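Local coordinates for MutT/nudix family protein (Shewanella oneidensis, PDB 3GZ5), which regulates transcription of NAD metabolism genes in response to ADP-ribose, as a DNA-binding protein that joins a Nudix domain to a winged helix-turn-helix domain, at the interface of chains A and B. Sequence-based numbering; all coordinates share one arbitrary frame. Chains: chain A/B, MutT/nudix family protein.

Contact 1: the interface of chains A and B. Residues chain A 60, 62, 65-68; chain B 21, 94, 103, 105.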
ATOM      1  N   ILE A  60     -12.733  16.626  -1.140  1.00 40.84           N
ATOM      2  CA  ILE A  60     -12.813  16.551  -2.599  1.00 41.18           C
ATOM      3  C   ILE A  60     -13.712  17.694  -3.088  1.00 41.66           C
ATOM      4  O   ILE A  60     -14.738  17.996  -2.480  1.00 41.96           O
ATOM      5  CB  ILE A  60     -13.388  15.145  -3.031  1.00 40.91           C
ATOM      6  CG1 ILE A  60     -12.490  14.004  -2.515  1.00 40.52           C
ATOM      7  CG2 ILE A  60     -13.662  15.060  -4.558  1.00 41.39           C
ATOM      8  CD1 ILE A  60     -13.190  12.606  -2.472  1.00 36.93           C
ATOM      9  N   GLU A  62     -15.711  18.219  -6.358  1.00 42.82           N
ATOM     10  CA  GLU A  62     -16.125  17.585  -7.628  1.00 44.34           C
ATOM     11  C   GLU A  62     -16.136  18.539  -8.847  1.00 45.05           C
ATOM     12  O   GLU A  62     -16.217  18.096  -9.984  1.00 45.44           O
ATOM     13  CB  GLU A  62     -17.477  16.913  -7.478  1.00 43.86           C
ATOM     14  CG  GLU A  62     -17.549  15.919  -6.334  1.00 46.06           C
ATOM     15  CD  GLU A  62     -18.807  15.071  -6.388  1.00 48.50           C
ATOM     16  OE1 GLU A  62     -19.619  15.261  -7.308  1.00 51.25           O
ATOM     17  OE2 GLU A  62     -18.988  14.207  -5.519  1.00 50.20           O
ATOM     18  N   ASP A  65     -11.827  18.439  -9.319  1.00 44.96           N
ATOM     19  CA  ASP A  65     -11.048  17.214  -9.151  1.00 43.62           C
ATOM     20  C   ASP A  65     -11.701  16.083  -9.893  1.00 43.18           C
ATOM     21  O   ASP A  65     -12.878  15.786  -9.669  1.00 43.32           O
ATOM     22  CB  ASP A  65     -10.959  16.778  -7.672  1.00 42.88           C
ATOM     23  CG  ASP A  65     -10.506  17.874  -6.739  1.00 41.72           C
ATOM     24  OD1 ASP A  65      -9.686  18.750  -7.114  1.00 41.17           O
ATOM     25  OD2 ASP A  65     -10.943  17.823  -5.576  1.00 42.48           O
ATOM     26  N   GLU A  66     -10.939  15.415 -10.741  1.00 42.42           N
ATOM     27  CA  GLU A  66     -11.488  14.280 -11.469  1.00 42.84           C
ATOM     28  C   GLU A  66     -11.123  12.965 -10.818  1.00 42.09           C
ATOM     29  O   GLU A  66     -11.732  11.936 -11.127  1.00 41.93           O
ATOM     30  CB  GLU A  66     -11.016  14.299 -12.921  1.00 43.59           C
ATOM     31  CG  GLU A  66     -11.329  15.621 -13.611  1.00 47.75           C
ATOM     32  CD  GLU A  66     -10.765  15.700 -15.013  1.00 55.64           C
ATOM     33  OE1 GLU A  66     -11.166  16.647 -15.740  1.00 57.96           O
ATOM     34  OE2 GLU A  66      -9.921  14.828 -15.374  1.00 56.78           O
ATOM     35  N   SER A  67     -10.126  13.005  -9.928  1.00 40.74           N
ATOM     36  CA  SER A  67      -9.652  11.808  -9.199  1.00 40.00           C
ATOM     37  C   SER A  67      -9.093  12.184  -7.829  1.00 38.99           C
ATOM     38  O   SER A  67      -8.920  13.367  -7.522  1.00 38.55           O
ATOM     39  CB  SER A  67      -8.592  11.060 -10.009  1.00 39.56           C
ATOM     40  OG  SER A  67      -7.396  11.828 -10.113  1.00 41.58           O
ATOM     41  N   LEU A  68      -8.807  11.175  -7.013  1.00 38.29           N
ATOM     42  CA  LEU A  68      -8.184  11.397  -5.697  1.00 37.75           C
ATOM     43  C   LEU A  68      -6.806  12.046  -5.803  1.00 38.00           C
ATOM     44  O   LEU A  68      -6.491  12.945  -5.031  1.00 37.50           O
ATOM     45  CB  LEU A  68      -8.123  10.097  -4.894  1.00 37.52           C
ATOM     46  CG  LEU A  68      -9.483   9.594  -4.418  1.00 35.94           C
ATOM     47  CD1 LEU A  68      -9.315   8.215  -3.779  1.00 37.40           C
ATOM     48  CD2 LEU A  68     -10.099  10.561  -3.434  1.00 35.22           C
TER
ATOM     49  N   GLN B  21     -19.983  11.944  -1.590  1.00 51.43           N
ATOM     50  CA  GLN B  21     -19.451  10.840  -2.467  1.00 52.18           C
ATOM     51  C   GLN B  21     -20.031   9.457  -2.081  1.00 51.83           C
ATOM     52  O   GLN B  21     -20.355   9.224  -0.894  1.00 52.36           O
ATOM     53  CB  GLN B  21     -17.904  10.794  -2.462  1.00 51.99           C
ATOM     54  CG  GLN B  21     -17.202  11.947  -3.193  1.00 53.27           C
ATOM     55  CD  GLN B  21     -17.197  13.267  -2.410  1.00 54.69           C
ATOM     56  OE1 GLN B  21     -16.805  13.325  -1.239  1.00 55.53           O
ATOM     57  NE2 GLN B  21     -17.625  14.327  -3.064  1.00 54.04           N
ATOM     58  N   GLY B  94     -10.681   6.381  -6.514  1.00 38.03           N
ATOM     59  CA  GLY B  94     -11.745   7.381  -6.489  1.00 39.71           C
ATOM     60  C   GLY B  94     -11.609   8.369  -7.618  1.00 40.33           C
ATOM     61  O   GLY B  94     -10.566   8.980  -7.774  1.00 40.48           O
ATOM     62  N   TRP B 103     -19.404  10.680  -8.647  1.00 47.51           N
ATOM     63  CA  TRP B 103     -18.070  10.565  -8.084  1.00 44.68           C
ATOM     64  C   TRP B 103     -18.178   9.422  -7.073  1.00 43.92           C
ATOM     65  O   TRP B 103     -19.104   9.413  -6.266  1.00 42.73           O
ATOM     66  CB  TRP B 103     -17.740  11.841  -7.343  1.00 43.39           C
ATOM     67  CG  TRP B 103     -16.395  12.428  -7.646  1.00 42.57           C
ATOM     68  CD1 TRP B 103     -16.139  13.452  -8.492  1.00 40.72           C
ATOM     69  CD2 TRP B 103     -15.132  12.023  -7.098  1.00 40.81           C
ATOM     70  NE1 TRP B 103     -14.796  13.736  -8.501  1.00 42.92           N
ATOM     71  CE2 TRP B 103     -14.150  12.873  -7.655  1.00 40.83           C
ATOM     72  CE3 TRP B 103     -14.734  11.031  -6.181  1.00 40.36           C
ATOM     73  CZ2 TRP B 103     -12.789  12.767  -7.338  1.00 40.40           C
ATOM     74  CZ3 TRP B 103     -13.372  10.915  -5.871  1.00 40.22           C
ATOM     75  CH2 TRP B 103     -12.419  11.784  -6.450  1.00 40.39           C
ATOM     76  N   VAL B 105     -15.741   6.551  -4.456  1.00 42.00           N
ATOM     77  CA  VAL B 105     -14.484   6.144  -3.862  1.00 40.97           C
ATOM     78  C   VAL B 105     -14.635   4.737  -3.316  1.00 40.26           C
ATOM     79  O   VAL B 105     -15.589   4.450  -2.615  1.00 40.38           O
ATOM     80  CB  VAL B 105     -14.057   7.135  -2.733  1.00 40.91           C
ATOM     81  CG1 VAL B 105     -12.802   6.660  -2.034  1.00 39.04           C
ATOM     82  CG2 VAL B 105     -13.826   8.523  -3.315  1.00 39.56           C
TER
HETATM   83  O   HOH W   1     -14.938  14.976   0.355  1.00 34.80           O
HETATM   84  O   HOH W   2     -17.028  16.983  -1.314  1.00 55.96           O
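A:Glu62 and B:Gln21 meet tip to tip, the amide NE2 giving a hydrogen bond of 2.8 Å to the carboxylate OE2. The oxygen is met on its anti side; the carboxylate and amide planes are turned 60° apart. The glutamine chain is bent at its second torsion (chi2 76°), while the glutamate reaches out extended beyond CG. Two waters widen this polar link: one joins A:Ile60 N to B:Gln21 OE1, the other A:Ile60 O to B:Gln21 NE2, and both ends of the amide are used. Two further bonds end on backbone carbonyls. The indole NE1 of B:Trp103 donates in its ring plane to A:Asp65 O at 3.0 Å, which should help fix the rotation of the ring, and A:Leu68 N, at the start of helix 68-80, donates to B:Gly94 O at 2.9 Å. Apolar contacts line one face and the rim of the indole. A:Ile60 CG2, anti to its backbone N, stands over the six-membered ring 3.9 Å from the centroid, toward the rim, and A:Leu68 CD2 lies 4.0 Å from CH2 of B:Trp103. A:Glu62 crosses B:Trp103 obliquely, its carboxylate carbon CD 3.5 Å from B:Trp103 CB and the carboxylate 23° from the ring plane. The patch docks the loop leading into the Nudix helix onto the partner subunit, helping hold the dimer together.

Contact 2: the interface of chains A and B. Residues chain A 94-96, 103, 105; chain B 60, 66-68, 71.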
ATOM      1  N   GLY A  94     -10.005   5.101   8.344  1.00 36.89           N
ATOM      2  CA  GLY A  94     -11.409   5.421   8.550  1.00 37.54           C
ATOM      3  C   GLY A  94     -11.864   4.709   9.799  1.00 38.42           C
ATOM      4  O   GLY A  94     -11.651   3.484   9.947  1.00 38.11           O
ATOM      5  N   ASN A  95     -12.424   5.481  10.716  1.00 37.59           N
ATOM      6  CA  ASN A  95     -12.958   4.951  11.968  1.00 40.18           C
ATOM      7  C   ASN A  95     -13.841   6.015  12.654  1.00 41.00           C
ATOM      8  O   ASN A  95     -13.965   7.132  12.166  1.00 41.02           O
ATOM      9  CB  ASN A  95     -11.830   4.435  12.910  1.00 38.84           C
ATOM     10  CG  ASN A  95     -10.803   5.509  13.244  1.00 39.87           C
ATOM     11  OD1 ASN A  95     -11.159   6.583  13.713  1.00 42.77           O
ATOM     12  ND2 ASN A  95      -9.517   5.223  12.999  1.00 39.45           N
ATOM     13  N   ASN A  96     -14.450   5.643  13.773  1.00 43.55           N
ATOM     14  CA  ASN A  96     -15.330   6.526  14.519  1.00 45.49           C
ATOM     15  C   ASN A  96     -14.631   7.164  15.729  1.00 47.10           C
ATOM     16  O   ASN A  96     -15.285   7.768  16.584  1.00 48.57           O
ATOM     17  CB  ASN A  96     -16.592   5.777  14.945  1.00 45.65           C
ATOM     18  CG  ASN A  96     -16.306   4.522  15.825  1.00 47.90           C
ATOM     19  OD1 ASN A  96     -15.173   4.262  16.259  1.00 49.05           O
ATOM     20  ND2 ASN A  96     -17.370   3.750  16.099  1.00 49.33           N
ATOM     21  N   TRP A 103     -17.835   9.422  12.411  1.00 50.48           N
ATOM     22  CA  TRP A 103     -17.133   8.579  11.469  1.00 47.36           C
ATOM     23  C   TRP A 103     -16.438   9.433  10.417  1.00 46.71           C
ATOM     24  O   TRP A 103     -17.052  10.316   9.795  1.00 46.58           O
ATOM     25  CB  TRP A 103     -18.112   7.626  10.783  1.00 46.66           C
ATOM     26  CG  TRP A 103     -17.789   6.179  11.001  1.00 45.76           C
ATOM     27  CD1 TRP A 103     -18.305   5.367  11.973  1.00 44.94           C
ATOM     28  CD2 TRP A 103     -16.864   5.373  10.248  1.00 44.70           C
ATOM     29  NE1 TRP A 103     -17.772   4.102  11.870  1.00 45.82           N
ATOM     30  CE2 TRP A 103     -16.885   4.075  10.818  1.00 44.82           C
ATOM     31  CE3 TRP A 103     -16.033   5.617   9.134  1.00 44.25           C
ATOM     32  CZ2 TRP A 103     -16.110   3.016  10.311  1.00 44.27           C
ATOM     33  CZ3 TRP A 103     -15.248   4.569   8.632  1.00 43.25           C
ATOM     34  CH2 TRP A 103     -15.294   3.288   9.220  1.00 44.54           C
ATOM     35  N   VAL A 105     -13.181   9.368   7.309  1.00 39.14           N
ATOM     36  CA  VAL A 105     -12.303   8.634   6.413  1.00 37.86           C
ATOM     37  C   VAL A 105     -11.312   9.601   5.745  1.00 37.65           C
ATOM     38  O   VAL A 105     -11.715  10.639   5.227  1.00 36.36           O
ATOM     39  CB  VAL A 105     -13.097   7.841   5.319  1.00 38.29           C
ATOM     40  CG1 VAL A 105     -12.145   7.122   4.340  1.00 36.83           C
ATOM     41  CG2 VAL A 105     -14.059   6.838   5.936  1.00 36.33           C
TER
ATOM     42  N   ILE B  60     -20.255   1.394   4.405  1.00 44.66           N
ATOM     43  CA  ILE B  60     -19.952   1.418   5.833  1.00 44.95           C
ATOM     44  C   ILE B  60     -21.292   1.446   6.600  1.00 45.75           C
ATOM     45  O   ILE B  60     -22.229   2.130   6.189  1.00 45.38           O
ATOM     46  CB  ILE B  60     -19.048   2.656   6.132  1.00 45.23           C
ATOM     47  CG1 ILE B  60     -17.698   2.468   5.449  1.00 44.72           C
ATOM     48  CG2 ILE B  60     -18.905   2.970   7.653  1.00 43.55           C
ATOM     49  CD1 ILE B  60     -16.985   3.750   5.146  1.00 45.72           C
ATOM     50  N   GLU B  66     -16.696  -0.080  13.377  1.00 44.73           N
ATOM     51  CA  GLU B  66     -15.932   0.958  14.081  1.00 44.41           C
ATOM     52  C   GLU B  66     -14.667   1.392  13.305  1.00 43.40           C
ATOM     53  O   GLU B  66     -14.061   2.413  13.615  1.00 42.93           O
ATOM     54  CB  GLU B  66     -15.553   0.473  15.479  1.00 45.08           C
ATOM     55  CG  GLU B  66     -16.750  -0.095  16.245  1.00 49.43           C
ATOM     56  CD  GLU B  66     -16.541  -0.112  17.747  1.00 56.50           C
ATOM     57  OE1 GLU B  66     -17.057   0.818  18.416  1.00 59.72           O
ATOM     58  OE2 GLU B  66     -15.857  -1.041  18.254  1.00 58.05           O
ATOM     59  N   SER B  67     -14.277   0.605  12.305  1.00 41.80           N
ATOM     60  CA  SER B  67     -13.143   0.919  11.435  1.00 41.61           C
ATOM     61  C   SER B  67     -13.418   0.362  10.027  1.00 41.26           C
ATOM     62  O   SER B  67     -14.348  -0.432   9.837  1.00 41.73           O
ATOM     63  CB  SER B  67     -11.856   0.299  11.979  1.00 40.46           C
ATOM     64  OG  SER B  67     -11.958  -1.109  11.823  1.00 42.16           O
ATOM     65  N   LEU B  68     -12.600   0.766   9.058  1.00 41.07           N
ATOM     66  CA  LEU B  68     -12.679   0.218   7.699  1.00 40.52           C
ATOM     67  C   LEU B  68     -12.409  -1.281   7.633  1.00 40.40           C
ATOM     68  O   LEU B  68     -13.075  -1.982   6.890  1.00 41.10           O
ATOM     69  CB  LEU B  68     -11.735   0.964   6.779  1.00 40.96           C
ATOM     70  CG  LEU B  68     -12.103   2.427   6.512  1.00 39.80           C
ATOM     71  CD1 LEU B  68     -10.971   3.035   5.741  1.00 35.04           C
ATOM     72  CD2 LEU B  68     -13.475   2.540   5.775  1.00 38.15           C
ATOM     73  N   THR B  71     -15.519  -2.989   8.612  1.00 39.74           N
ATOM     74  CA  THR B  71     -16.385  -2.950   7.447  1.00 39.95           C
ATOM     75  C   THR B  71     -16.105  -4.103   6.456  1.00 39.69           C
ATOM     76  O   THR B  71     -17.011  -4.846   6.120  1.00 39.75           O
ATOM     77  CB  THR B  71     -16.308  -1.595   6.747  1.00 40.14           C
ATOM     78  OG1 THR B  71     -16.643  -0.562   7.702  1.00 41.81           O
ATOM     79  CG2 THR B  71     -17.273  -1.569   5.544  1.00 38.58           C
TER
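The indole of A:Trp103 lies between its own chain and B:Ile60. On one face the backbone of A:Asn95 and A:Asn96 rests, with A:Asn95 C over the ring centre; on the other, B:Ile60 CG2 makes a CH-pi contact 3.8 Å from the centroid of the six-membered ring. B:Ser67 O and A:Val105 CG2 lie at the edge, in plane. The outer rim is packed too: CZ3 of A:Trp103 sits 3.9 Å from B:Leu68 CD2, and CH2 is 3.6 Å from B:Ser67 C. The other flat pair, the A:Asn96 amide and the B:Glu66 carboxylate, stand almost perpendicular, 87° apart. They cross without a close polar pair, B:Glu66 OE1 being 3.8 Å from A:Asn96 ND2. A:Asn96 has its CG between the backbone N and the carbonyl carbon (chi1 59°), which lays the amide over B:Glu66 CA. Backbone bonds carry the polar contact: B:Leu68 N gives to A:Gly94 O at 3.0 Å, from above the carbonyl plane, and A:Asn96 N gives to B:Glu66 O at a longer 3.3 Å. Behind them B:Thr71 OG1 donates to B:Ser67 O at 3.1 Å, tying the loop to helix 68-80. A:Asn95 and B:Ser67 thus form an antiparallel bridge, where the end of strand 86-95 meets the loop entering the partner's Nudix helix and A:Trp103 immediately precedes strand 104-112.

Contact 3: the interface of chains A and B. Residues chain A 23, 68, 92-93, 105, 107; chain B 23, 68, 89, 92, 107.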
ATOM      1  N   LEU A  23     -15.104  12.835   4.479  1.00 43.78           N
ATOM      2  CA  LEU A  23     -14.178  12.187   3.572  1.00 41.66           C
ATOM      3  C   LEU A  23     -13.155  13.210   3.072  1.00 40.45           C
ATOM      4  O   LEU A  23     -13.510  14.226   2.479  1.00 39.51           O
ATOM      5  CB  LEU A  23     -14.939  11.521   2.420  1.00 41.79           C
ATOM      6  CG  LEU A  23     -14.150  10.880   1.285  1.00 41.44           C
ATOM      7  CD1 LEU A  23     -13.345   9.651   1.744  1.00 39.37           C
ATOM      8  CD2 LEU A  23     -15.143  10.510   0.218  1.00 42.33           C
ATOM      9  N   LEU A  68      -8.807  11.175  -7.013  1.00 38.29           N
ATOM     10  CA  LEU A  68      -8.184  11.397  -5.697  1.00 37.75           C
ATOM     11  C   LEU A  68      -6.806  12.046  -5.803  1.00 38.00           C
ATOM     12  O   LEU A  68      -6.491  12.945  -5.031  1.00 37.50           O
ATOM     13  CB  LEU A  68      -8.123  10.097  -4.894  1.00 37.52           C
ATOM     14  CG  LEU A  68      -9.483   9.594  -4.418  1.00 35.94           C
ATOM     15  CD1 LEU A  68      -9.315   8.215  -3.779  1.00 37.40           C
ATOM     16  CD2 LEU A  68     -10.099  10.561  -3.434  1.00 35.22           C
ATOM     17  N   THR A  92      -5.590   4.331   3.595  1.00 37.13           N
ATOM     18  CA  THR A  92      -6.818   5.034   3.907  1.00 36.89           C
ATOM     19  C   THR A  92      -7.159   4.630   5.321  1.00 36.91           C
ATOM     20  O   THR A  92      -7.198   3.442   5.655  1.00 35.49           O
ATOM     21  CB  THR A  92      -7.968   4.688   2.897  1.00 36.95           C
ATOM     22  OG1 THR A  92      -7.557   5.064   1.585  1.00 36.80           O
ATOM     23  CG2 THR A  92      -9.265   5.414   3.232  1.00 34.73           C
ATOM     24  N   VAL A  93      -7.367   5.649   6.154  1.00 37.47           N
ATOM     25  CA  VAL A  93      -7.755   5.461   7.545  1.00 37.55           C
ATOM     26  C   VAL A  93      -9.205   5.894   7.653  1.00 37.52           C
ATOM     27  O   VAL A  93      -9.590   6.937   7.120  1.00 38.25           O
ATOM     28  CB  VAL A  93      -6.889   6.333   8.494  1.00 38.05           C
ATOM     29  CG1 VAL A  93      -7.243   6.073   9.942  1.00 36.85           C
ATOM     30  CG2 VAL A  93      -5.428   6.017   8.265  1.00 39.22           C
ATOM     31  N   VAL A 105     -13.181   9.368   7.309  1.00 39.14           N
ATOM     32  CA  VAL A 105     -12.303   8.634   6.413  1.00 37.86           C
ATOM     33  C   VAL A 105     -11.312   9.601   5.745  1.00 37.65           C
ATOM     34  O   VAL A 105     -11.715  10.639   5.227  1.00 36.36           O
ATOM     35  CB  VAL A 105     -13.097   7.841   5.319  1.00 38.29           C
ATOM     36  CG1 VAL A 105     -12.145   7.122   4.340  1.00 36.83           C
ATOM     37  CG2 VAL A 105     -14.059   6.838   5.936  1.00 36.33           C
ATOM     38  N   VAL A 107      -7.989   9.483   2.952  1.00 35.45           N
ATOM     39  CA  VAL A 107      -7.060   8.841   2.047  1.00 34.60           C
ATOM     40  C   VAL A 107      -5.726   9.602   2.102  1.00 34.63           C
ATOM     41  O   VAL A 107      -5.638  10.778   1.700  1.00 33.34           O
ATOM     42  CB  VAL A 107      -7.562   8.835   0.588  1.00 35.07           C
ATOM     43  CG1 VAL A 107      -6.646   7.951  -0.271  1.00 33.63           C
ATOM     44  CG2 VAL A 107      -9.025   8.406   0.508  1.00 32.54           C
TER
ATOM     45  N   LEU B  23     -19.193   5.954  -1.258  1.00 45.58           N
ATOM     46  CA  LEU B  23     -18.031   5.473  -0.552  1.00 43.54           C
ATOM     47  C   LEU B  23     -18.296   4.037  -0.184  1.00 42.44           C
ATOM     48  O   LEU B  23     -19.230   3.758   0.554  1.00 42.38           O
ATOM     49  CB  LEU B  23     -17.791   6.322   0.699  1.00 42.74           C
ATOM     50  CG  LEU B  23     -16.617   5.994   1.623  1.00 42.88           C
ATOM     51  CD1 LEU B  23     -15.277   6.073   0.880  1.00 39.61           C
ATOM     52  CD2 LEU B  23     -16.622   6.942   2.857  1.00 41.21           C
ATOM     53  N   LEU B  68     -12.600   0.766   9.058  1.00 41.07           N
ATOM     54  CA  LEU B  68     -12.679   0.218   7.699  1.00 40.52           C
ATOM     55  C   LEU B  68     -12.409  -1.281   7.633  1.00 40.40           C
ATOM     56  O   LEU B  68     -13.075  -1.982   6.890  1.00 41.10           O
ATOM     57  CB  LEU B  68     -11.735   0.964   6.779  1.00 40.96           C
ATOM     58  CG  LEU B  68     -12.103   2.427   6.512  1.00 39.80           C
ATOM     59  CD1 LEU B  68     -10.971   3.035   5.741  1.00 35.04           C
ATOM     60  CD2 LEU B  68     -13.475   2.540   5.775  1.00 38.15           C
ATOM     61  N   GLN B  89      -5.135  -3.897   3.244  1.00 38.42           N
ATOM     62  CA  GLN B  89      -5.587  -2.883   2.307  1.00 38.85           C
ATOM     63  C   GLN B  89      -4.721  -2.882   1.040  1.00 39.18           C
ATOM     64  O   GLN B  89      -3.483  -2.886   1.113  1.00 40.35           O
ATOM     65  CB  GLN B  89      -5.549  -1.513   2.997  1.00 39.36           C
ATOM     66  CG  GLN B  89      -6.636  -0.549   2.581  1.00 39.37           C
ATOM     67  CD  GLN B  89      -6.586   0.745   3.362  1.00 40.73           C
ATOM     68  OE1 GLN B  89      -7.323   0.933   4.343  1.00 43.23           O
ATOM     69  NE2 GLN B  89      -5.732   1.639   2.935  1.00 38.00           N
ATOM     70  N   THR B  92      -7.060   2.547  -2.699  1.00 35.30           N
ATOM     71  CA  THR B  92      -8.317   3.285  -2.660  1.00 35.20           C
ATOM     72  C   THR B  92      -8.417   3.901  -4.032  1.00 35.38           C
ATOM     73  O   THR B  92      -7.512   4.606  -4.460  1.00 34.06           O
ATOM     74  CB  THR B  92      -8.302   4.353  -1.536  1.00 35.18           C
ATOM     75  OG1 THR B  92      -8.292   3.668  -0.281  1.00 37.61           O
ATOM     76  CG2 THR B  92      -9.529   5.257  -1.579  1.00 32.82           C
ATOM     77  N   VAL B 107     -12.474   1.761  -1.159  1.00 38.10           N
ATOM     78  CA  VAL B 107     -11.309   1.287  -0.433  1.00 37.01           C
ATOM     79  C   VAL B 107     -11.212  -0.237  -0.635  1.00 37.22           C
ATOM     80  O   VAL B 107     -12.088  -1.004  -0.196  1.00 37.31           O
ATOM     81  CB  VAL B 107     -11.377   1.679   1.053  1.00 37.05           C
ATOM     82  CG1 VAL B 107     -10.076   1.302   1.760  1.00 34.34           C
ATOM     83  CG2 VAL B 107     -11.709   3.199   1.203  1.00 36.02           C
TER
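Strands 86-95 of the two Nudix domains meet near the two-fold axis, where A:Thr92 and B:Thr92 face each other. The two side chains cross at about a right angle. Their hydroxyls form a hydrogen bond of undecided direction; the modelled OG1 to OG1 separation, 2.4 Å, is too short to be trusted in detail. In both copies OG1 lies anti to the carbonyl carbon (chi1 -60° in A:Thr92), which turns the hydroxyl to the axis and leaves CG2 for apolar neighbours. A:Thr92 CG2 meets B:Val107 CG2 tip to tip at 3.9 Å and also touches B:Leu68 CD1. The reverse set is similar: B:Thr92 CG2 is 3.8 Å from A:Val107 CG2 and 3.7 Å from A:Leu68 CD1. The methyl contacts form a small apolar cluster beside the hydroxyl pair, between strands 86-95 and 104-112 and the starts of helices 68-80. Strand 22-33 adds a leucine pair: B:Leu23 CD2 lies 4.0 Å from A:Val105 CG2, the two side chains running past each other in opposite directions, while CD1 faces A:Leu23 CD1. B:Gln89, extended beyond CG, reaches the backbone of A:Thr92. Its modelled amide orientation is doubtful; exchanging oxygen and nitrogen would let NE2 donate to A:Thr92 O and A:Thr92 N donate to OE1. As modelled, donor meets donor, NE2 2.8 Å from A:Thr92 N, and acceptor meets acceptor, OE1 2.8 Å from A:Thr92 O.

Contact 3 lies at the middle of a two-fold symmetric interface, about 12 Å from contact 1 and 9 Å from contact 2 between the centres of their C-alpha atoms. Contacts 1 and 2, whose C-alpha centres are about 19 Å apart, use equivalent elements with the chains exchanged: the loop before helix 68-80 of one subunit against strand 86-95 and the start of strand 104-112 of the other. A:Leu68 joins contact 1 to contact 3; A:Val105 and B:Leu68 join contact 2 to it. This continuous seam ties both Nudix domains together, the same loop-and-strand contact being made once at each side of the axis.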